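PDB 4B7H: catalase from Corynebacterium glutamicum, which catalyses the breakdown of hydrogen peroxide to water and oxygen at a heme, a reaction inhibited by nitric oxide, and also binds NADPH. Local coordinates for residues A[105-110]-A[269-274]; A[127-132]-A[136-141]. All coordinates share one frame; numbering follows the deposited sequence.

Overall arrangement
Both contacts belong to the antiparallel beta-barrel of the catalase fold, and their centres lie 11 Å apart. Contact 2 is the hairpin of strands 125-132 and 135-142; contact 1 joins strand 100-108, the hairpin's neighbour in the sheet, to strand 270-279 through the barrel interior. They meet where Arg106 N approaches Ala127 O at 2.9 Å, probably as a hydrogen bond, and where Val105 packs on Leu128. The same heme borders both: contact 1 holds one of its propionates, contact 2 touches its porphyrin rim. Bound nitric oxide is about 7 Å from the Val140 side chain and about 13 Å from that of Phe107.

Contact 1: A[105-110]-A[269-274]; sequences VRFSTV and PIWDVK. With HEM (protoporphyrin IX containing Fe), chain E.
A single pair of side chains, Phe107 and Trp271, makes up the whole direct contact between these two strand segments, closest at 4.0 Å between Phe107 CZ and Trp271 CH2. The segments sit on different walls of the antiparallel beta-barrel of the catalase fold: strand 100-108 and strand 270-279 are not paired with each other, and strands 73-82 and 305-314 link them in the sheet. The two side chains approach from opposite directions and meet in the interior. Their planes are inclined at 31°, and the six-membered rings have centroids 6.0 Å apart, an oblique meeting. Both side chains leave their strands toward each other, with CG opposite the carbonyl carbon (chi1 -60° in Phe107).

Other aromatic residues fill in around the pair. Phe126 meets both rings edge-to-face, Phe310 lies against Trp271 at a low interplanar angle, and the indole NE1 is hydrogen-bonded to Gln206 O. One face of the Phe107 ring is packed by Val105 CG2, 3.8 Å above the plane and displaced toward the rim.

The residues flanking Phe107 in the strand serve the heme side. Ser108 OG is hydrogen-bonded to ND1 of His70, a residue of the nitric oxide site and, as in other catalases, probably the distal histidine. Arg106 stretches out alongside a heme propionate, its chain extended from CG to NE, with CD 3.2 Å from HEM O2D. Arg67 NE binds the heme as well, while His70 O takes a second bond from the guanidinium of Arg106. The propionate oxygen lies in the guanidinium plane, at its edge, where Arg106 NH1 donates to HEM O2D over 2.7 Å at an N-H...O angle of 161°.

Contact 2: A[127-132]-A[136-141]; sequences ALRFYT and NYDIVG. With HEM (protoporphyrin IX containing Fe), chain E.
The Arg129 guanidinium has Asp138 OD1 at its edge, in plane, the carboxylate itself being nearly coplanar with it, and Asn136 ND2 over one face, the amide plane turned only 12° from the guanidinium. Arg129 grips the acid side-on: NE reaches OD1 of Asp138 at 2.8 Å and NH2 reaches its OD2 at 2.9 Å, each on a syn lone pair. A bend at chi3 (-60°) brings the guanidinium alongside the acid. Asn370 takes a bond from Arg129 NH1, and Asp138 OD2 accepts further bonds from Asn332 and the backbone of Asp329, so this buried ion pair is well supplied with partners.

Over one face of the Tyr131 ring lies Arg129 CD, 3.4 Å above the plane and offset toward the rim. The amide of Asn136 stands almost upright to that ring, its OD1 3.3 Å from Tyr131 CD2; a water bridges this oxygen to Thr132 O. Among the residues directed to the other side of the sheet, the Phe130 ring has Ile139 CD1 at its edge, 3.9 Å from CE2.

Two reciprocal pairs of backbone bonds, Leu128 with Ile139 and Phe130 with Tyr137, hold the strands together. Asn136 O extends the network to Asn26 of the second subunit.

Toward the heme, Val140 CG1 packs 3.6 Å from HEM C2D. Gly141 O lies 3.0 Å from HEM CMD, a methyl carbon. The whole is a tight antiparallel beta hairpin of the catalase barrel, its far end lining the heme pocket.

Contact 1: A[105-110]-A[269-274]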
loop_
_atom_site.group_PDB
_atom_site.type_symbol
_atom_site.label_atom_id
_atom_site.label_comp_id
_atom_site.label_asym_id
_atom_site.label_seq_id
_atom_site.Cartn_x
_atom_site.Cartn_y
_atom_site.Cartn_z
ATOM N N VAL A 105 1.412 1.846 -27.366
ATOM C CA VAL A 105 0.896 3.210 -27.309
ATOM C C VAL A 105 -0.286 3.270 -26.363
ATOM O O VAL A 105 -1.054 2.321 -26.277
ATOM C CB VAL A 105 0.505 3.744 -28.723
ATOM C CG1 VAL A 105 -0.727 3.021 -29.275
ATOM C CG2 VAL A 105 0.262 5.239 -28.697
ATOM N N ARG A 106 -0.415 4.373 -25.632
ATOM C CA ARG A 106 -1.640 4.656 -24.890
ATOM C C ARG A 106 -2.113 6.061 -25.245
ATOM O O ARG A 106 -1.323 7.015 -25.243
ATOM C CB ARG A 106 -1.442 4.495 -23.374
ATOM C CG ARG A 106 -2.735 4.636 -22.547
ATOM C CD ARG A 106 -2.473 4.324 -21.083
ATOM N NE ARG A 106 -3.652 4.470 -20.220
ATOM C CZ ARG A 106 -4.076 5.625 -19.709
ATOM N NH1 ARG A 106 -3.441 6.762 -19.996
ATOM N NH2 ARG A 106 -5.153 5.648 -18.918
ATOM N N PHE A 107 -3.392 6.161 -25.592
ATOM C CA PHE A 107 -4.055 7.437 -25.849
ATOM C C PHE A 107 -4.966 7.719 -24.668
ATOM O O PHE A 107 -5.405 6.795 -23.981
ATOM C CB PHE A 107 -4.922 7.343 -27.102
ATOM C CG PHE A 107 -4.161 6.992 -28.359
ATOM C CD1 PHE A 107 -3.416 7.955 -29.030
ATOM C CD2 PHE A 107 -4.218 5.709 -28.881
ATOM C CE1 PHE A 107 -2.727 7.637 -30.190
ATOM C CE2 PHE A 107 -3.533 5.385 -30.038
ATOM C CZ PHE A 107 -2.787 6.351 -30.695
ATOM N N SER A 108 -5.298 8.983 -24.440
ATOM C CA SER A 108 -6.056 9.329 -23.240
ATOM C C SER A 108 -6.637 10.725 -23.327
ATOM O O SER A 108 -6.263 11.499 -24.200
ATOM C CB SER A 108 -5.127 9.260 -22.021
ATOM O OG SER A 108 -3.985 10.086 -22.215
ATOM N N THR A 109 -7.542 11.045 -22.407
ATOM C CA THR A 109 -7.869 12.435 -22.114
ATOM C C THR A 109 -6.993 12.841 -20.924
ATOM O O THR A 109 -6.088 12.091 -20.555
ATOM C CB THR A 109 -9.357 12.611 -21.784
ATOM O OG1 THR A 109 -9.706 11.711 -20.723
ATOM C CG2 THR A 109 -10.224 12.325 -23.004
ATOM N N VAL A 110 -7.257 13.999 -20.318
ATOM C CA VAL A 110 -6.434 14.496 -19.213
ATOM C C VAL A 110 -7.168 14.602 -17.878
ATOM O O VAL A 110 -6.734 14.030 -16.879
ATOM C CB VAL A 110 -5.821 15.876 -19.544
ATOM C CG1 VAL A 110 -5.049 16.430 -18.339
ATOM C CG2 VAL A 110 -4.928 15.771 -20.771
ATOM N N PRO A 269 -4.026 1.794 -38.116
ATOM C CA PRO A 269 -3.676 3.209 -38.270
ATOM C C PRO A 269 -2.163 3.422 -38.316
ATOM O O PRO A 269 -1.398 2.703 -37.647
ATOM C CB PRO A 269 -4.278 3.860 -37.021
ATOM C CG PRO A 269 -4.259 2.777 -35.997
ATOM C CD PRO A 269 -4.528 1.495 -36.763
ATOM N N ILE A 270 -1.749 4.406 -39.111
ATOM C CA ILE A 270 -0.342 4.692 -39.346
ATOM C C ILE A 270 -0.070 6.172 -39.101
ATOM O O ILE A 270 -0.929 7.022 -39.361
ATOM C CB ILE A 270 0.048 4.319 -40.798
ATOM C CG1 ILE A 270 -0.143 2.819 -41.034
ATOM C CG2 ILE A 270 1.480 4.721 -41.113
ATOM C CD1 ILE A 270 -0.174 2.436 -42.494
ATOM N N TRP A 271 1.111 6.471 -38.571
ATOM C CA TRP A 271 1.598 7.840 -38.453
ATOM C C TRP A 271 2.984 7.931 -39.064
ATOM O O TRP A 271 3.820 7.049 -38.851
ATOM C CB TRP A 271 1.711 8.252 -36.985
ATOM C CG TRP A 271 0.411 8.567 -36.310
ATOM C CD1 TRP A 271 -0.091 9.811 -36.040
ATOM C CD2 TRP A 271 -0.558 7.629 -35.819
ATOM N NE1 TRP A 271 -1.315 9.705 -35.414
ATOM C CE2 TRP A 271 -1.619 8.377 -35.259
ATOM C CE3 TRP A 271 -0.628 6.231 -35.790
ATOM C CZ2 TRP A 271 -2.737 7.775 -34.676
ATOM C CZ3 TRP A 271 -1.742 5.628 -35.209
ATOM C CH2 TRP A 271 -2.782 6.402 -34.659
ATOM N N ASP A 272 3.234 9.001 -39.811
ATOM C CA ASP A 272 4.587 9.270 -40.285
ATOM C C ASP A 272 5.396 9.996 -39.208
ATOM O O ASP A 272 4.947 10.998 -38.652
ATOM C CB ASP A 272 4.550 10.060 -41.589
ATOM C CG ASP A 272 4.046 9.223 -42.742
ATOM O OD1 ASP A 272 4.801 8.333 -43.193
ATOM O OD2 ASP A 272 2.895 9.436 -43.179
ATOM N N VAL A 273 6.575 9.459 -38.901
ATOM C CA VAL A 273 7.455 10.014 -37.871
ATOM C C VAL A 273 8.407 11.028 -38.487
ATOM O O VAL A 273 9.177 10.697 -39.389
ATOM C CB VAL A 273 8.278 8.907 -37.180
ATOM C CG1 VAL A 273 9.211 9.508 -36.136
ATOM C CG2 VAL A 273 7.356 7.871 -36.542
ATOM N N LYS A 274 8.342 12.265 -38.009
ATOM C CA LYS A 274 9.183 13.337 -38.530
ATOM C C LYS A 274 9.786 14.121 -37.371
ATOM O O LYS A 274 9.291 14.057 -36.241
ATOM C CB LYS A 274 8.373 14.273 -39.443
ATOM C CG LYS A 274 7.556 13.557 -40.517
ATOM C CD LYS A 274 6.883 14.535 -41.475
ATOM C CE LYS A 274 6.021 13.799 -42.497
ATOM N NZ LYS A 274 6.838 12.921 -43.376
HETATM C CHA HEM E . 0.462 11.338 -17.386
HETATM C CHB HEM E . 3.176 14.376 -14.755
HETATM C CHC HEM E . 3.126 17.505 -18.449
HETATM C CHD HEM E . 1.820 13.877 -21.330
HETATM C C1A HEM E . 1.181 11.888 -16.354
HETATM C C2A HEM E . 1.442 11.260 -15.072
HETATM C C3A HEM E . 2.207 12.103 -14.362
HETATM C C4A HEM E . 2.443 13.283 -15.157
HETATM C CMA HEM E . 2.772 11.917 -12.950
HETATM C CAA HEM E . 0.932 9.864 -14.649
HETATM C CBA HEM E . 1.924 8.806 -15.109
HETATM C CGA HEM E . 1.604 7.435 -14.575
HETATM O O1A HEM E . 1.810 6.459 -15.341
HETATM O O2A HEM E . 1.158 7.291 -13.407
HETATM C C1B HEM E . 3.384 15.510 -15.508
HETATM C C2B HEM E . 4.066 16.708 -15.071
HETATM C C3B HEM E . 4.026 17.584 -16.096
HETATM C C4B HEM E . 3.345 16.946 -17.201
HETATM C CMB HEM E . 4.675 16.887 -13.665
HETATM C CAB HEM E . 4.610 19.005 -16.209
HETATM C CBB HEM E . 5.675 19.395 -15.511
HETATM C C1C HEM E . 2.936 16.751 -19.592
HETATM C C2C HEM E . 3.295 17.102 -20.959
HETATM C C3C HEM E . 2.922 16.078 -21.747
HETATM C C4C HEM E . 2.345 15.058 -20.896
HETATM C CMC HEM E . 3.959 18.434 -21.385
HETATM C CAC HEM E . 3.101 15.875 -23.271
HETATM C CBC HEM E . 4.107 16.436 -23.964
HETATM C C1D HEM E . 1.273 12.910 -20.532
HETATM C C2D HEM E . 0.640 11.741 -21.052
HETATM C C3D HEM E . 0.216 10.946 -19.847
HETATM C C4D HEM E . 0.642 11.700 -18.700
HETATM C CMD HEM E . 0.425 11.379 -22.519
HETATM C CAD HEM E . -0.486 9.596 -19.890
HETATM C CBD HEM E . 0.553 8.524 -20.212
HETATM C CGD HEM E . -0.216 7.242 -20.339
HETATM O O1D HEM E . -0.023 6.323 -19.505
HETATM O O2D HEM E . -1.051 7.146 -21.273
HETATM N NA HEM E . 1.813 13.122 -16.382
HETATM N NB HEM E . 2.954 15.682 -16.805
HETATM N NC HEM E . 2.363 15.489 -19.591
HETATM N ND HEM E . 1.253 12.867 -19.141
HETATM FE FE HEM E . 2.046 14.310 -17.985
#

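Contact 2: A[127-132]-A[136-141]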
loop_
_atom_site.group_PDB
_atom_site.type_symbol
_atom_site.label_atom_id
_atom_site.label_comp_id
_atom_site.label_asym_id
_atom_site.label_seq_id
_atom_site.Cartn_x
_atom_site.Cartn_y
_atom_site.Cartn_z
ATOM N N ALA A 127 1.049 8.596 -26.099
ATOM C CA ALA A 127 2.215 8.111 -25.370
ATOM C C ALA A 127 2.752 6.805 -25.931
ATOM O O ALA A 127 2.090 5.763 -25.850
ATOM C CB ALA A 127 1.872 7.956 -23.895
ATOM N N LEU A 128 3.970 6.861 -26.460
ATOM C CA LEU A 128 4.587 5.732 -27.153
ATOM C C LEU A 128 5.703 5.107 -26.342
ATOM O O LEU A 128 6.474 5.819 -25.699
ATOM C CB LEU A 128 5.190 6.223 -28.467
ATOM C CG LEU A 128 4.174 6.688 -29.504
ATOM C CD1 LEU A 128 4.803 7.719 -30.415
ATOM C CD2 LEU A 128 3.664 5.489 -30.299
ATOM N N ARG A 129 5.794 3.775 -26.387
ATOM C CA ARG A 129 6.981 3.052 -25.938
ATOM C C ARG A 129 7.574 2.301 -27.111
ATOM O O ARG A 129 6.856 1.585 -27.816
ATOM C CB ARG A 129 6.639 2.015 -24.864
ATOM C CG ARG A 129 7.759 0.972 -24.675
ATOM C CD ARG A 129 7.622 0.266 -23.333
ATOM N NE ARG A 129 7.699 1.259 -22.268
ATOM C CZ ARG A 129 7.176 1.119 -21.056
ATOM N NH1 ARG A 129 6.550 -0.006 -20.723
ATOM N NH2 ARG A 129 7.281 2.109 -20.176
ATOM N N PHE A 130 8.876 2.453 -27.309
ATOM C CA PHE A 130 9.602 1.645 -28.273
ATOM C C PHE A 130 10.486 0.662 -27.516
ATOM O O PHE A 130 11.319 1.066 -26.696
ATOM C CB PHE A 130 10.428 2.545 -29.195
ATOM C CG PHE A 130 9.605 3.586 -29.904
ATOM C CD1 PHE A 130 8.748 3.219 -30.930
ATOM C CD2 PHE A 130 9.655 4.925 -29.522
ATOM C CE1 PHE A 130 7.968 4.161 -31.580
ATOM C CE2 PHE A 130 8.869 5.883 -30.170
ATOM C CZ PHE A 130 8.024 5.498 -31.199
ATOM N N TYR A 131 10.272 -0.631 -27.762
ATOM C CA TYR A 131 11.046 -1.670 -27.085
ATOM C C TYR A 131 12.351 -1.870 -27.850
ATOM O O TYR A 131 12.471 -2.799 -28.654
ATOM C CB TYR A 131 10.249 -2.983 -26.996
ATOM C CG TYR A 131 8.987 -2.903 -26.138
ATOM C CD1 TYR A 131 7.773 -2.455 -26.669
ATOM C CD2 TYR A 131 9.007 -3.298 -24.802
ATOM C CE1 TYR A 131 6.623 -2.393 -25.891
ATOM C CE2 TYR A 131 7.857 -3.238 -24.008
ATOM C CZ TYR A 131 6.665 -2.792 -24.562
ATOM O OH TYR A 131 5.519 -2.718 -23.801
ATOM N N THR A 132 13.324 -0.992 -27.607
ATOM C CA THR A 132 14.562 -0.991 -28.384
ATOM C C THR A 132 15.605 -1.957 -27.828
ATOM O O THR A 132 15.498 -2.434 -26.689
ATOM C CB THR A 132 15.198 0.431 -28.520
ATOM O OG1 THR A 132 16.186 0.640 -27.500
ATOM C CG2 THR A 132 14.151 1.535 -28.468
ATOM N N ASN A 136 13.912 0.411 -23.240
ATOM C CA ASN A 136 12.634 1.020 -23.604
ATOM C C ASN A 136 12.804 2.524 -23.742
ATOM O O ASN A 136 13.250 3.189 -22.812
ATOM C CB ASN A 136 11.542 0.718 -22.571
ATOM C CG ASN A 136 11.189 -0.762 -22.504
ATOM O OD1 ASN A 136 11.461 -1.510 -23.446
ATOM N ND2 ASN A 136 10.580 -1.190 -21.391
ATOM N N TYR A 137 12.462 3.047 -24.914
ATOM C CA TYR A 137 12.478 4.483 -25.153
ATOM C C TYR A 137 11.033 4.944 -25.267
ATOM O O TYR A 137 10.323 4.549 -26.202
ATOM C CB TYR A 137 13.236 4.799 -26.448
ATOM C CG TYR A 137 13.227 6.268 -26.824
ATOM C CD1 TYR A 137 13.207 7.256 -25.846
ATOM C CD2 TYR A 137 13.228 6.668 -28.159
ATOM C CE1 TYR A 137 13.192 8.599 -26.184
ATOM C CE2 TYR A 137 13.211 8.017 -28.503
ATOM C CZ TYR A 137 13.194 8.971 -27.510
ATOM O OH TYR A 137 13.175 10.304 -27.848
ATOM N N ASP A 138 10.586 5.750 -24.308
ATOM C CA ASP A 138 9.216 6.246 -24.345
ATOM C C ASP A 138 9.206 7.687 -24.793
ATOM O O ASP A 138 9.992 8.500 -24.293
ATOM C CB ASP A 138 8.548 6.187 -22.960
ATOM C CG ASP A 138 8.402 4.776 -22.415
ATOM O OD1 ASP A 138 8.685 3.789 -23.128
ATOM O OD2 ASP A 138 7.974 4.668 -21.249
ATOM N N ILE A 139 8.320 7.993 -25.736
ATOM C CA ILE A 139 8.018 9.383 -26.065
ATOM C C ILE A 139 6.586 9.626 -25.613
ATOM O O ILE A 139 5.628 9.214 -26.272
ATOM C CB ILE A 139 8.203 9.715 -27.562
ATOM C CG1 ILE A 139 9.630 9.372 -28.007
ATOM C CG2 ILE A 139 7.891 11.198 -27.809
ATOM C CD1 ILE A 139 9.904 9.589 -29.488
ATOM N N VAL A 140 6.462 10.246 -24.448
ATOM C CA VAL A 140 5.171 10.433 -23.818
ATOM C C VAL A 140 4.678 11.802 -24.265
ATOM O O VAL A 140 4.967 12.834 -23.639
ATOM C CB VAL A 140 5.294 10.307 -22.280
ATOM C CG1 VAL A 140 3.932 10.429 -21.615
ATOM C CG2 VAL A 140 5.938 8.962 -21.925
ATOM N N GLY A 141 3.965 11.807 -25.388
ATOM C CA GLY A 141 3.553 13.049 -26.010
ATOM C C GLY A 141 2.075 13.341 -25.863
ATOM O O GLY A 141 1.371 12.666 -25.110
HETATM C CHA HEM E . 0.462 11.338 -17.386
HETATM C CHB HEM E . 3.176 14.376 -14.755
HETATM C CHC HEM E . 3.126 17.505 -18.449
HETATM C CHD HEM E . 1.820 13.877 -21.330
HETATM C C1A HEM E . 1.181 11.888 -16.354
HETATM C C2A HEM E . 1.442 11.260 -15.072
HETATM C C3A HEM E . 2.207 12.103 -14.362
HETATM C C4A HEM E . 2.443 13.283 -15.157
HETATM C CMA HEM E . 2.772 11.917 -12.950
HETATM C CAA HEM E . 0.932 9.864 -14.649
HETATM C CBA HEM E . 1.924 8.806 -15.109
HETATM C CGA HEM E . 1.604 7.435 -14.575
HETATM O O1A HEM E . 1.810 6.459 -15.341
HETATM O O2A HEM E . 1.158 7.291 -13.407
HETATM C C1B HEM E . 3.384 15.510 -15.508
HETATM C C2B HEM E . 4.066 16.708 -15.071
HETATM C C3B HEM E . 4.026 17.584 -16.096
HETATM C C4B HEM E . 3.345 16.946 -17.201
HETATM C CMB HEM E . 4.675 16.887 -13.665
HETATM C CAB HEM E . 4.610 19.005 -16.209
HETATM C CBB HEM E . 5.675 19.395 -15.511
HETATM C C1C HEM E . 2.936 16.751 -19.592
HETATM C C2C HEM E . 3.295 17.102 -20.959
HETATM C C3C HEM E . 2.922 16.078 -21.747
HETATM C C4C HEM E . 2.345 15.058 -20.896
HETATM C CMC HEM E . 3.959 18.434 -21.385
HETATM C CAC HEM E . 3.101 15.875 -23.271
HETATM C CBC HEM E . 4.107 16.436 -23.964
HETATM C C1D HEM E . 1.273 12.910 -20.532
HETATM C C2D HEM E . 0.640 11.741 -21.052
HETATM C C3D HEM E . 0.216 10.946 -19.847
HETATM C C4D HEM E . 0.642 11.700 -18.700
HETATM C CMD HEM E . 0.425 11.379 -22.519
HETATM C CAD HEM E . -0.486 9.596 -19.890
HETATM C CBD HEM E . 0.553 8.524 -20.212
HETATM C CGD HEM E . -0.216 7.242 -20.339
HETATM O O1D HEM E . -0.023 6.323 -19.505
HETATM O O2D HEM E . -1.051 7.146 -21.273
HETATM N NA HEM E . 1.813 13.122 -16.382
HETATM N NB HEM E . 2.954 15.682 -16.805
HETATM N NC HEM E . 2.363 15.489 -19.591
HETATM N ND HEM E . 1.253 12.867 -19.141
HETATM FE FE HEM E . 2.046 14.310 -17.985
HETATM O O HOH W 1 13.357 -2.902 -24.927
#